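Local coordinates for lectin (Pleurotus ostreatus, PDB 6LI7), which binds N-acetylgalactosamine through a bound calcium ion, whose coordination shell takes in two hydroxyls of the sugar, at residues Q46-N51 with M148-V153; R76-A81 with P127-F132; V254-D259 with A306-T311. All coordinates share one frame; numbering follows the deposited sequence.

Interaction 1 (Q46-N51 with M148-V153); sequences QPALLN and MASILV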
loop_
_atom_site.group_PDB
_atom_site.type_symbol
_atom_site.label_atom_id
_atom_site.label_comp_id
_atom_site.label_asym_id
_atom_site.label_seq_id
_atom_site.Cartn_x
_atom_site.Cartn_y
_atom_site.Cartn_z
ATOM N N GLN A 46 4.791 4.238 -7.874
ATOM C CA GLN A 46 5.924 5.128 -7.475
ATOM C C GLN A 46 6.216 4.899 -5.993
ATOM O O GLN A 46 5.345 5.172 -5.171
ATOM C CB GLN A 46 5.589 6.607 -7.698
ATOM C CG GLN A 46 6.796 7.512 -7.395
ATOM C CD GLN A 46 6.482 8.983 -7.185
ATOM O OE1 GLN A 46 5.417 9.500 -7.573
ATOM N NE2 GLN A 46 7.394 9.654 -6.487
ATOM N N PRO A 47 7.391 4.347 -5.607
ATOM C CA PRO A 47 7.690 4.074 -4.195
ATOM C C PRO A 47 7.803 5.350 -3.346
ATOM O O PRO A 47 8.372 6.344 -3.829
ATOM C CB PRO A 47 9.040 3.359 -4.254
ATOM C CG PRO A 47 9.158 2.847 -5.671
ATOM C CD PRO A 47 8.471 3.915 -6.502
ATOM N N ALA A 48 7.191 5.362 -2.161
ATOM C CA ALA A 48 7.533 6.290 -1.066
ATOM C C ALA A 48 8.907 5.890 -0.502
ATOM O O ALA A 48 9.121 4.691 -0.204
ATOM C CB ALA A 48 6.493 6.301 0.013
ATOM N N LEU A 49 9.800 6.865 -0.391
ATOM C CA LEU A 49 11.167 6.663 0.164
ATOM C C LEU A 49 11.271 7.399 1.484
ATOM O O LEU A 49 10.608 8.443 1.646
ATOM C CB LEU A 49 12.182 7.203 -0.831
ATOM C CG LEU A 49 12.006 6.723 -2.266
ATOM C CD1 LEU A 49 12.904 7.536 -3.208
ATOM C CD2 LEU A 49 12.287 5.237 -2.330
ATOM N N LEU A 50 12.156 6.915 2.348
ATOM C CA LEU A 50 12.466 7.497 3.658
ATOM C C LEU A 50 13.667 8.458 3.577
ATOM O O LEU A 50 13.923 9.100 4.595
ATOM C CB LEU A 50 12.702 6.361 4.659
ATOM C CG LEU A 50 11.455 5.533 5.017
ATOM C CD1 LEU A 50 11.802 4.355 5.896
ATOM C CD2 LEU A 50 10.467 6.425 5.726
ATOM N N ASN A 51 14.327 8.573 2.439
ATOM C CA ASN A 51 15.594 9.345 2.227
ATOM C C ASN A 51 15.526 10.774 2.779
ATOM O O ASN A 51 16.531 11.183 3.396
ATOM C CB ASN A 51 16.011 9.375 0.751
ATOM C CG ASN A 51 16.471 8.007 0.311
ATOM O OD1 ASN A 51 15.664 7.080 0.224
ATOM N ND2 ASN A 51 17.776 7.835 0.094
ATOM N N MET A 148 9.552 7.721 12.405
ATOM C CA MET A 148 9.875 8.246 11.073
ATOM C C MET A 148 8.778 7.841 10.088
ATOM O O MET A 148 8.391 6.645 10.055
ATOM C CB MET A 148 11.199 7.654 10.605
ATOM C CG MET A 148 11.501 7.949 9.139
ATOM S SD MET A 148 13.091 7.215 8.609
ATOM C CE MET A 148 14.180 8.582 9.013
ATOM N N ALA A 149 8.333 8.773 9.276
ATOM C CA ALA A 149 7.342 8.452 8.240
ATOM C C ALA A 149 7.638 9.250 6.989
ATOM O O ALA A 149 8.093 10.399 7.046
ATOM C CB ALA A 149 5.945 8.688 8.744
ATOM N N SER A 150 7.279 8.655 5.889
ATOM C CA SER A 150 7.161 9.340 4.592
ATOM C C SER A 150 5.723 9.126 4.105
ATOM O O SER A 150 5.199 7.974 4.158
ATOM C CB SER A 150 8.263 8.806 3.709
ATOM O OG SER A 150 8.054 9.043 2.357
ATOM N N ILE A 151 5.091 10.218 3.724
ATOM C CA ILE A 151 3.721 10.269 3.153
ATOM C C ILE A 151 3.785 10.748 1.712
ATOM O O ILE A 151 3.993 11.952 1.470
ATOM C CB ILE A 151 2.867 11.173 4.037
ATOM C CG1 ILE A 151 2.989 10.773 5.498
ATOM C CG2 ILE A 151 1.440 11.136 3.550
ATOM C CD1 ILE A 151 2.469 11.785 6.457
ATOM N N LEU A 152 3.664 9.840 0.763
ATOM C CA LEU A 152 3.670 10.223 -0.659
ATOM C C LEU A 152 2.207 10.444 -1.090
ATOM O O LEU A 152 1.480 9.466 -1.239
ATOM C CB LEU A 152 4.349 9.142 -1.486
ATOM C CG LEU A 152 4.347 9.382 -2.992
ATOM C CD1 LEU A 152 5.056 10.684 -3.344
ATOM C CD2 LEU A 152 4.982 8.195 -3.691
ATOM N N VAL A 153 1.817 11.710 -1.218
ATOM C CA VAL A 153 0.459 12.158 -1.583
ATOM C C VAL A 153 0.331 12.155 -3.097
ATOM O O VAL A 153 1.171 12.754 -3.751
ATOM C CB VAL A 153 0.170 13.525 -0.969
ATOM C CG1 VAL A 153 -1.166 14.056 -1.482
ATOM C CG2 VAL A 153 0.170 13.424 0.545
#

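Interaction 2 (R76-A81 with P127-F132); sequences RKNITA and PTWNLF. With NAG (2-acetamido-2-deoxy-beta-D-glucopyranose), chain C.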
loop_
_atom_site.group_PDB
_atom_site.type_symbol
_atom_site.label_atom_id
_atom_site.label_comp_id
_atom_site.label_asym_id
_atom_site.label_seq_id
_atom_site.Cartn_x
_atom_site.Cartn_y
_atom_site.Cartn_z
ATOM N N ARG A 76 1.379 15.012 15.591
ATOM C CA ARG A 76 0.338 15.464 14.652
ATOM C C ARG A 76 0.953 16.398 13.645
ATOM O O ARG A 76 1.824 17.185 14.040
ATOM C CB ARG A 76 -0.732 16.304 15.360
ATOM C CG ARG A 76 -1.604 15.527 16.319
ATOM C CD ARG A 76 -2.591 16.399 17.067
ATOM N NE ARG A 76 -3.274 17.358 16.215
ATOM C CZ ARG A 76 -4.600 17.417 16.037
ATOM N NH1 ARG A 76 -5.397 16.517 16.597
ATOM N NH2 ARG A 76 -5.107 18.359 15.250
ATOM N N LYS A 77 0.438 16.368 12.440
ATOM C CA LYS A 77 0.778 17.330 11.392
ATOM C C LYS A 77 -0.462 17.468 10.523
ATOM O O LYS A 77 -1.010 16.430 9.992
ATOM C CB LYS A 77 1.935 16.834 10.527
ATOM C CG LYS A 77 2.404 17.812 9.441
ATOM C CD LYS A 77 3.128 19.005 9.983
ATOM C CE LYS A 77 3.020 20.290 9.183
ATOM N NZ LYS A 77 4.116 20.369 8.199
ATOM N N ASN A 78 -0.909 18.689 10.368
ATOM C CA ASN A 78 -1.989 19.056 9.432
ATOM C C ASN A 78 -1.301 19.366 8.124
ATOM O O ASN A 78 -0.533 20.287 8.111
ATOM C CB ASN A 78 -2.814 20.215 9.996
ATOM C CG ASN A 78 -3.923 20.644 9.058
ATOM O OD1 ASN A 78 -4.213 19.967 8.054
ATOM N ND2 ASN A 78 -4.532 21.777 9.366
ATOM N N ILE A 79 -1.540 18.624 7.048
ATOM C CA ILE A 79 -0.876 18.906 5.749
ATOM C C ILE A 79 -1.924 19.401 4.756
ATOM O O ILE A 79 -2.918 18.689 4.578
ATOM C CB ILE A 79 -0.186 17.636 5.232
ATOM C CG1 ILE A 79 1.024 17.284 6.086
ATOM C CG2 ILE A 79 0.205 17.772 3.776
ATOM C CD1 ILE A 79 1.613 15.944 5.681
ATOM N N THR A 80 -1.663 20.509 4.054
ATOM C CA THR A 80 -2.616 21.124 3.092
ATOM C C THR A 80 -2.149 20.856 1.670
ATOM O O THR A 80 -0.961 20.699 1.468
ATOM C CB THR A 80 -2.843 22.591 3.450
ATOM O OG1 THR A 80 -1.579 23.215 3.287
ATOM C CG2 THR A 80 -3.325 22.798 4.868
ATOM N N ALA A 81 -3.081 20.659 0.733
ATOM C CA ALA A 81 -2.768 20.466 -0.701
ATOM C C ALA A 81 -2.230 21.784 -1.259
ATOM O O ALA A 81 -2.810 22.816 -0.985
ATOM C CB ALA A 81 -4.005 20.046 -1.468
ATOM N N PRO A 127 -9.671 16.274 0.126
ATOM C CA PRO A 127 -9.073 16.942 -1.023
ATOM C C PRO A 127 -8.123 18.119 -0.730
ATOM O O PRO A 127 -7.240 18.339 -1.553
ATOM C CB PRO A 127 -10.310 17.446 -1.777
ATOM C CG PRO A 127 -11.336 17.595 -0.686
ATOM C CD PRO A 127 -11.135 16.369 0.174
ATOM N N THR A 128 -8.274 18.845 0.381
ATOM C CA THR A 128 -7.499 20.107 0.628
ATOM C C THR A 128 -6.614 20.004 1.882
ATOM O O THR A 128 -5.530 20.550 1.881
ATOM C CB THR A 128 -8.405 21.356 0.687
ATOM O OG1 THR A 128 -9.286 21.212 1.800
ATOM C CG2 THR A 128 -9.194 21.561 -0.584
ATOM N N TRP A 129 -7.045 19.399 2.958
ATOM C CA TRP A 129 -6.134 19.193 4.103
ATOM C C TRP A 129 -6.369 17.810 4.700
ATOM O O TRP A 129 -7.495 17.269 4.566
ATOM C CB TRP A 129 -6.276 20.286 5.168
ATOM C CG TRP A 129 -7.618 20.302 5.794
ATOM C CD1 TRP A 129 -8.654 21.102 5.399
ATOM C CD2 TRP A 129 -8.115 19.489 6.869
ATOM N NE1 TRP A 129 -9.759 20.852 6.174
ATOM C CE2 TRP A 129 -9.477 19.848 7.063
ATOM C CE3 TRP A 129 -7.590 18.486 7.679
ATOM C CZ2 TRP A 129 -10.289 19.255 8.033
ATOM C CZ3 TRP A 129 -8.382 17.904 8.651
ATOM C CH2 TRP A 129 -9.720 18.284 8.828
ATOM N N ASN A 130 -5.338 17.307 5.384
ATOM C CA ASN A 130 -5.320 15.979 6.037
ATOM C C ASN A 130 -4.542 16.075 7.333
ATOM O O ASN A 130 -3.404 16.599 7.294
ATOM C CB ASN A 130 -4.799 14.944 5.043
ATOM C CG ASN A 130 -5.779 14.704 3.914
ATOM O OD1 ASN A 130 -6.810 14.071 4.128
ATOM N ND2 ASN A 130 -5.498 15.257 2.754
ATOM N N LEU A 131 -5.153 15.628 8.420
ATOM C CA LEU A 131 -4.491 15.511 9.714
ATOM C C LEU A 131 -3.902 14.102 9.836
ATOM O O LEU A 131 -4.650 13.127 9.933
ATOM C CB LEU A 131 -5.524 15.799 10.783
ATOM C CG LEU A 131 -5.069 16.083 12.213
ATOM C CD1 LEU A 131 -5.037 14.858 13.057
ATOM C CD2 LEU A 131 -3.745 16.796 12.307
ATOM N N PHE A 132 -2.572 14.013 9.866
ATOM C CA PHE A 132 -1.791 12.802 10.221
ATOM C C PHE A 132 -1.489 12.854 11.712
ATOM O O PHE A 132 -1.029 13.894 12.260
ATOM C CB PHE A 132 -0.568 12.752 9.313
ATOM C CG PHE A 132 -0.922 12.680 7.868
ATOM C CD1 PHE A 132 -1.007 13.813 7.103
ATOM C CD2 PHE A 132 -1.213 11.457 7.277
ATOM C CE1 PHE A 132 -1.404 13.755 5.776
ATOM C CE2 PHE A 132 -1.585 11.399 5.945
ATOM C CZ PHE A 132 -1.689 12.547 5.199
HETATM C C1 NAG C . -5.634 22.191 8.533
HETATM C C2 NAG C . -6.827 22.356 9.447
HETATM C C3 NAG C . -7.959 22.955 8.635
HETATM C C4 NAG C . -7.590 24.200 7.878
HETATM C C5 NAG C . -6.422 23.822 6.975
HETATM C C6 NAG C . -5.962 24.885 5.961
HETATM C C7 NAG C . -7.010 20.828 11.346
HETATM C C8 NAG C . -7.318 19.464 11.889
HETATM N N2 NAG C . -7.284 21.151 10.094
HETATM O O3 NAG C . -8.966 23.235 9.561
HETATM O O4 NAG C . -8.767 24.604 7.132
HETATM O O5 NAG C . -5.366 23.390 7.831
HETATM O O6 NAG C . -5.340 25.908 6.709
HETATM O O7 NAG C . -6.404 21.566 12.046
HETATM O O HOH W 1 -3.148 17.128 2.037
#

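Interaction 3 (V254-D259 with A306-T311); sequences VLIAAD and AGVIAT. With CA (calcium ion), chain E; NGA (2-acetamido-2-deoxy-beta-D-galactopyranose), chain I.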
loop_
_atom_site.group_PDB
_atom_site.type_symbol
_atom_site.label_atom_id
_atom_site.label_comp_id
_atom_site.label_asym_id
_atom_site.label_seq_id
_atom_site.Cartn_x
_atom_site.Cartn_y
_atom_site.Cartn_z
ATOM N N VAL A 254 -1.763 -2.487 -7.269
ATOM C CA VAL A 254 -1.806 -3.874 -7.788
ATOM C C VAL A 254 -0.373 -4.379 -7.878
ATOM O O VAL A 254 0.481 -3.645 -8.393
ATOM C CB VAL A 254 -2.469 -3.929 -9.173
ATOM C CG1 VAL A 254 -2.515 -5.353 -9.707
ATOM C CG2 VAL A 254 -3.844 -3.300 -9.122
ATOM N N LEU A 255 -0.149 -5.558 -7.345
ATOM C CA LEU A 255 1.130 -6.277 -7.475
ATOM C C LEU A 255 0.830 -7.553 -8.254
ATOM O O LEU A 255 -0.059 -8.308 -7.823
ATOM C CB LEU A 255 1.688 -6.571 -6.086
ATOM C CG LEU A 255 3.007 -7.352 -6.131
ATOM C CD1 LEU A 255 4.103 -6.531 -6.794
ATOM C CD2 LEU A 255 3.413 -7.789 -4.728
ATOM N N ILE A 256 1.550 -7.810 -9.339
ATOM C CA ILE A 256 1.226 -8.952 -10.213
ATOM C C ILE A 256 2.481 -9.540 -10.865
ATOM O O ILE A 256 3.403 -8.822 -11.233
ATOM C CB ILE A 256 0.190 -8.490 -11.250
ATOM C CG1 ILE A 256 -0.212 -9.608 -12.214
ATOM C CG2 ILE A 256 0.671 -7.238 -11.959
ATOM C CD1 ILE A 256 -1.507 -9.311 -12.996
ATOM N N ALA A 257 2.421 -10.830 -11.117
ATOM C CA ALA A 257 3.450 -11.563 -11.879
ATOM C C ALA A 257 2.755 -12.733 -12.576
ATOM O O ALA A 257 1.755 -13.283 -12.040
ATOM C CB ALA A 257 4.545 -12.062 -10.915
ATOM N N ALA A 258 3.325 -13.198 -13.673
ATOM C CA ALA A 258 2.777 -14.383 -14.350
ATOM C C ALA A 258 3.892 -15.237 -14.976
ATOM O O ALA A 258 4.818 -14.699 -15.560
ATOM C CB ALA A 258 1.777 -13.939 -15.400
ATOM N N ASP A 259 3.666 -16.540 -14.961
ATOM C CA ASP A 259 4.406 -17.527 -15.760
ATOM C C ASP A 259 3.615 -17.884 -17.034
ATOM O O ASP A 259 2.602 -18.550 -16.853
ATOM C CB ASP A 259 4.669 -18.781 -14.945
ATOM C CG ASP A 259 5.445 -19.846 -15.710
ATOM O OD1 ASP A 259 5.580 -19.709 -16.950
ATOM O OD2 ASP A 259 5.953 -20.758 -15.042
ATOM N N ALA A 306 2.585 -22.984 -15.477
ATOM C CA ALA A 306 1.916 -21.690 -15.718
ATOM C C ALA A 306 1.199 -21.247 -14.447
ATOM O O ALA A 306 0.702 -22.113 -13.677
ATOM C CB ALA A 306 0.948 -21.823 -16.876
ATOM N N GLY A 307 1.056 -19.939 -14.304
ATOM C CA GLY A 307 0.292 -19.369 -13.176
ATOM C C GLY A 307 0.285 -17.872 -13.239
ATOM O O GLY A 307 1.189 -17.249 -13.855
ATOM N N VAL A 308 -0.735 -17.278 -12.632
ATOM C CA VAL A 308 -0.733 -15.820 -12.427
ATOM C C VAL A 308 -1.032 -15.585 -10.948
ATOM O O VAL A 308 -1.739 -16.364 -10.323
ATOM C CB VAL A 308 -1.669 -15.109 -13.418
ATOM C CG1 VAL A 308 -3.117 -15.544 -13.247
ATOM C CG2 VAL A 308 -1.531 -13.617 -13.278
ATOM N N ILE A 309 -0.387 -14.571 -10.386
ATOM C CA ILE A 309 -0.525 -14.271 -8.945
ATOM C C ILE A 309 -0.631 -12.768 -8.796
ATOM O O ILE A 309 0.068 -12.051 -9.496
ATOM C CB ILE A 309 0.627 -14.864 -8.104
ATOM C CG1 ILE A 309 0.332 -14.717 -6.609
ATOM C CG2 ILE A 309 1.977 -14.259 -8.497
ATOM C CD1 ILE A 309 1.291 -15.511 -5.728
ATOM N N ALA A 310 -1.523 -12.327 -7.917
ATOM C CA ALA A 310 -1.677 -10.870 -7.690
ATOM C C ALA A 310 -2.213 -10.583 -6.307
ATOM O O ALA A 310 -2.892 -11.438 -5.717
ATOM C CB ALA A 310 -2.524 -10.213 -8.752
ATOM N N THR A 311 -1.878 -9.387 -5.827
ATOM C CA THR A 311 -2.450 -8.784 -4.604
ATOM C C THR A 311 -2.938 -7.412 -4.984
ATOM O O THR A 311 -2.194 -6.716 -5.655
ATOM C CB THR A 311 -1.415 -8.742 -3.471
ATOM O OG1 THR A 311 -0.909 -10.073 -3.313
ATOM C CG2 THR A 311 -2.002 -8.286 -2.151
HETATM CA CA CA E . 5.511 -21.485 -18.480
HETATM C C1 NGA I . 10.342 -23.370 -17.717
HETATM C C2 NGA I . 9.276 -22.861 -18.728
HETATM C C3 NGA I . 8.860 -21.444 -18.289
HETATM C C4 NGA I . 8.445 -21.524 -16.816
HETATM C C5 NGA I . 9.431 -22.322 -15.911
HETATM C C6 NGA I . 8.916 -22.386 -14.489
HETATM C C7 NGA I . 9.316 -23.919 -20.963
HETATM C C8 NGA I . 9.858 -23.783 -22.363
HETATM N N2 NGA I . 9.747 -22.962 -20.132
HETATM O O1 NGA I . 10.900 -24.572 -18.119
HETATM O O3 NGA I . 7.710 -20.908 -19.043
HETATM O O4 NGA I . 7.105 -22.153 -16.792
HETATM O O5 NGA I . 9.622 -23.658 -16.487
HETATM O O6 NGA I . 9.791 -23.029 -13.621
HETATM O O7 NGA I . 8.553 -24.875 -20.672
#

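Interaction 1 (Q46-N51 with M148-V153)
Ala48 lies opposite Leu152, with their CA atoms 5.5 Å apart, and Leu50 opposite Ser150, as the irregular segment 46-51 runs roughly antiparallel to strand 148-153 (161° between the two directions). The strand belongs to the four-stranded antiparallel sheet of the N-terminal beta sandwich. The loop lies over one face of that sheet and is not paired along its edge: the backbone bonds of the strand go instead to strand 87-96 on one flank and to strand 160-164 and Thr165 on the other. Met148, Ser150 and Leu152, alternate residues of the strand, turn their side chains to the loop.

One polar bond joins the segments. Ser150 OG donates to Leu49 O over 2.7 Å, arriving from above the carbonyl plane, 44° out of it. With OG anti to the serine nitrogen (chi1 162°), the hydroxyl stands up from the strand toward the loop backbone and ties this carbonyl to the sheet.

Side chains pack on either side of that bond along the two segments. At the Gln46 end, Leu152 CB sits 3.9 Å from Ala48 CB, while its branch CD2 reaches the loop backbone, with Leu152 CD2 3.4 Å from Gln46 O. The extended Gln46 side chain passes across the leucine at about a right angle, its amide carbon CD 3.9 Å from Leu152 CD2; this is the solvent-facing end of the contact, and Ser160 of the next strand adjoins both residues. At the buried end Leu50 directs its CD2 branch between two strand residues, 3.8 Å from Ser150 CB and 3.9 Å from Met148 CG. The methionine bends at its last torsion, which places Met148 SD 4.1 Å from Leu50 CB.

Interaction 2 (R76-A81 with P127-F132)
Five backbone hydrogen bonds tie strand 76-80 and Ala81 to segment 127-132 in antiparallel order. Lys77 and Phe132 exchange a pair, as do Ile79 and Asn130; the Ile79 N to Asn130 O bond is nearly straight at 2.8 Å (175° at the hydrogen). A further bond, Ala81 N to Thr128 O at 2.7 Å, carries the pairing past the end of the strand. A water accepts from Asn130 ND2 and donates to Ile79 O, which already receives Asn130 N; Asn130 OD1 is held by Asn105 ND2 and Gln126 N.

Sugar contacts occupy the face that carries Asn78, Thr80, Trp129 and Leu131. Asn78 heads an Asn-Ile-Thr sequon and is N-glycosylated, its ND2 joined to NAG C1 by a 1.4 Å covalent bond. The N-acetylglucosamine lies over one face of the Trp129 indole, its N2 3.5 Å above the ring plane and displaced toward the rim. The tryptophan takes the first torsion that sets CG between its own N and carbonyl carbon (chi1 64°), which brings the ring beneath the sugar. Thr80 CG2 touches the sugar's C6 at 3.5 Å.

The Arg76 guanidinium is covered on one face by leucine: Leu131 CD1 stands 3.8 Å above its centre. That group is fixed by a salt bridge from NE to Asp187 and by bonds from NH1 to the carbonyls of Phe180 and Leu182.

On the other face, beside Lys77 and Asn130, Ile79 meets Phe132 at about a right angle, with Ile79 CD1 3.7 Å from Phe132 CD1.

In the five-stranded antiparallel sheet, strand 71-80 has 170-171 as its other neighbour, while strand 129-138 is flanked by 99-104, whose Phe102 and Val104 pack against the Phe132 ring.

Interaction 3 (V254-D259 with A306-T311)
The flat group here is the Asp259 carboxylate, at the end of strand 249-259 where Asp259 faces Gly307 of strand 307-316; the two are neighbours in a five-stranded antiparallel sheet of the C-terminal beta sandwich. One of its oxygens, OD1, binds calcium at 2.4 Å; the other, OD2, lies only 2.5 Å from O4 of the bound N-acetylgalactosamine and accepts a hydrogen bond from Trp364 NE1. The sugar's O3 and O4 also bind the calcium, and Asp260, Asn301 and the carbonyls of Gly303 and Pro305 complete seven ligands, a calcium-bridged sugar site comparable with that of C-type lectins. CG anti to the aspartate nitrogen (chi1 -179°) carries the carboxylate out beyond the strand end to the metal.

Behind it, three pairs of backbone bonds link Leu255 with Thr311, Ala257 with Ile309 and Asp259 with Gly307. On one face Ala258 CB meets Val308 CG2 at 3.9 Å and Ile256 CB meets Ala310 CB at 4.1 Å, with Ile297 of strand 293-301 in the facing sheet packed over Ile256 and Val308. On the other face Ala257 CB touches Ile309 CG2 at 4.2 Å, and Thr311 turns its hydroxyl to Ser218 and Pro214 O. Closest to the calcium, the pairing stretches: Gly307 N reaches a lone pair of Asp259 O, in the carbonyl plane, over 3.3 Å.

How the interactions relate
Interactions 1 and 2 belong to the N-terminal half of the chain and interaction 3 to the C-terminal half. Interaction 2 is nested within the loop that interaction 1 closes, and their centres are 15 Å apart. Strands 129-138 and 146-155 follow each other in the chain but lie in different sheets, which meet where Ile151 CD1 packs 3.8 Å from Phe132 CG. Interaction 3 comes later, its centre about 25 Å from that of interaction 1 and 35 Å from that of interaction 2. Strand 43-44, just before segment 46-51, joins the sheet of interaction 3, so the N-terminal stretch bridges both halves. The sugar-binding calcium thus lies far from the glycan on Asn78.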